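PDB 4B7O: iron-regulated outer membrane protein from Neisseria meningitidis, which transports iron across the outer membrane as a TonB-dependent transporter, probably taking it up in siderophore-bound form. Local coordinates for residues 99-104 against 221-226. Sequence-based numbering, arbitrary orientation.
Sequences GGNGTS and NDEKEY
The loop residues 99-101 and the strand end 223-226 run in roughly opposing directions, 152° apart, and the nearest pair of CA atoms, those of G100 and Y226, is still 8.6 Å apart; side chains therefore bridge the gap. N101 makes the polar bridge: its ND2 donates to E223 OE1 over 2.8 Å with an N-H...O angle of 146°. The amide and carboxylate planes stand 70° apart, and the nitrogen meets OE1 from above the carboxylate plane. With CG anti to the backbone N, the N101 amide is carried across to E223, and its OD1 also takes a weak bond from G102 N, 2.7 Å long. K248 links both partners, bonding N101 OD1 and forming a salt bridge with E223 OE1, while N101 ND2 also donates to S244 O. In a TonB-dependent transporter the plug sits inside the beta barrel, and this is a plug-to-barrel contact: 99-104 is a loop between plug strands 95-97 and 107-109, whereas E223 ends barrel strand 212-223. Beside the polar bridge, the Y226 ring meets the glycine backbone obliquely, its CE2 lying 3.9 Å from G100 CA. Y226 OH lies 3.6 Å from G100 CA and is hydrogen-bonded to P731 O. G100 has a backbone conformation suited to glycine, since a CB would be pressed against the carbonyl O of G99. On the plug side, G100 O accepts hydrogen bonds from R86 NH1 and Q105 NE2.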
loop_
_atom_site.group_PDB
_atom_site.type_symbol
_atom_site.label_atom_id
_atom_site.label_comp_id
_atom_site.label_asym_id
_atom_site.label_seq_id
_atom_site.Cartn_x
_atom_site.Cartn_y
_atom_site.Cartn_z
ATOM N N GLY A 99 -0.417 -14.174 -1.741
ATOM C CA GLY A 99 -0.783 -15.118 -0.653
ATOM C C GLY A 99 -0.039 -14.914 0.679
ATOM O O GLY A 99 0.996 -14.237 0.745
ATOM N N GLY A 100 -0.566 -15.505 1.745
ATOM C CA GLY A 100 0.198 -15.521 2.995
ATOM C C GLY A 100 -0.248 -14.442 3.937
ATOM O O GLY A 100 -1.100 -13.629 3.589
ATOM N N ASN A 101 0.312 -14.419 5.136
ATOM C CA ASN A 101 -0.242 -13.531 6.148
ATOM C C ASN A 101 0.759 -12.445 6.393
ATOM O O ASN A 101 1.966 -12.612 6.085
ATOM C CB ASN A 101 -0.526 -14.311 7.406
ATOM C CG ASN A 101 -1.488 -13.603 8.375
ATOM O OD1 ASN A 101 -1.779 -12.388 8.277
ATOM N ND2 ASN A 101 -1.966 -14.375 9.353
ATOM N N GLY A 102 0.263 -11.320 6.915
ATOM C CA GLY A 102 1.115 -10.171 7.224
ATOM C C GLY A 102 1.950 -9.731 6.029
ATOM O O GLY A 102 1.446 -9.622 4.907
ATOM N N THR A 103 3.241 -9.534 6.275
ATOM C CA THR A 103 4.168 -8.980 5.311
ATOM C C THR A 103 4.702 -10.050 4.372
ATOM O O THR A 103 5.567 -9.778 3.516
ATOM C CB THR A 103 5.267 -8.169 6.004
ATOM O OG1 THR A 103 5.763 -8.894 7.145
ATOM C CG2 THR A 103 4.660 -6.899 6.484
ATOM N N SER A 104 4.166 -11.254 4.521
ATOM C CA SER A 104 4.191 -12.253 3.443
ATOM C C SER A 104 3.647 -11.697 2.131
ATOM O O SER A 104 4.084 -12.148 1.074
ATOM C CB SER A 104 3.345 -13.495 3.784
ATOM O OG SER A 104 4.068 -14.384 4.629
ATOM N N ASN A 221 -6.076 -9.323 16.616
ATOM C CA ASN A 221 -6.511 -10.394 15.774
ATOM C C ASN A 221 -5.504 -11.525 15.822
ATOM O O ASN A 221 -4.364 -11.384 15.360
ATOM C CB ASN A 221 -6.749 -9.928 14.344
ATOM C CG ASN A 221 -7.073 -11.088 13.401
ATOM O OD1 ASN A 221 -7.610 -12.150 13.798
ATOM N ND2 ASN A 221 -6.737 -10.900 12.137
ATOM N N ASP A 222 -5.909 -12.636 16.422
ATOM C CA ASP A 222 -4.945 -13.683 16.638
ATOM C C ASP A 222 -5.107 -14.799 15.638
ATOM O O ASP A 222 -6.069 -15.539 15.671
ATOM C CB ASP A 222 -5.066 -14.210 18.057
ATOM C CG ASP A 222 -3.987 -15.217 18.378
ATOM O OD1 ASP A 222 -3.005 -15.300 17.599
ATOM O OD2 ASP A 222 -4.136 -15.934 19.399
ATOM N N GLU A 223 -4.218 -14.928 14.683
ATOM C CA GLU A 223 -4.567 -15.937 13.673
ATOM C C GLU A 223 -3.625 -17.117 13.681
ATOM O O GLU A 223 -2.434 -16.934 13.698
ATOM C CB GLU A 223 -4.620 -15.330 12.273
ATOM C CG GLU A 223 -5.668 -14.243 12.050
ATOM C CD GLU A 223 -5.478 -13.548 10.706
ATOM O OE1 GLU A 223 -4.301 -13.200 10.398
ATOM O OE2 GLU A 223 -6.483 -13.370 9.954
ATOM N N LYS A 224 -4.178 -18.319 13.655
ATOM C CA LYS A 224 -3.401 -19.538 13.468
ATOM C C LYS A 224 -3.026 -19.742 12.011
ATOM O O LYS A 224 -3.420 -18.980 11.152
ATOM C CB LYS A 224 -4.203 -20.783 13.903
ATOM C CG LYS A 224 -4.480 -20.914 15.397
ATOM C CD LYS A 224 -3.647 -19.951 16.219
ATOM C CE LYS A 224 -4.352 -19.716 17.560
ATOM N NZ LYS A 224 -3.665 -18.661 18.372
ATOM N N GLU A 225 -2.326 -20.841 11.738
ATOM C CA GLU A 225 -1.819 -21.116 10.431
ATOM C C GLU A 225 -3.002 -21.534 9.614
ATOM O O GLU A 225 -3.871 -22.252 10.096
ATOM C CB GLU A 225 -0.771 -22.194 10.488
ATOM C CG GLU A 225 0.591 -21.766 11.015
ATOM C CD GLU A 225 1.564 -22.956 11.022
ATOM O OE1 GLU A 225 1.068 -24.123 10.998
ATOM O OE2 GLU A 225 2.814 -22.746 11.016
ATOM N N TYR A 226 -3.098 -21.004 8.407
ATOM C CA TYR A 226 -4.329 -21.155 7.663
ATOM C C TYR A 226 -4.140 -22.350 6.761
ATOM O O TYR A 226 -3.017 -22.719 6.387
ATOM C CB TYR A 226 -4.658 -19.841 6.879
ATOM C CG TYR A 226 -3.662 -19.520 5.742
ATOM C CD1 TYR A 226 -3.803 -20.131 4.497
ATOM C CD2 TYR A 226 -2.583 -18.642 5.928
ATOM C CE1 TYR A 226 -2.938 -19.874 3.449
ATOM C CE2 TYR A 226 -1.674 -18.388 4.880
ATOM C CZ TYR A 226 -1.866 -19.024 3.636
ATOM O OH TYR A 226 -1.014 -18.864 2.565
#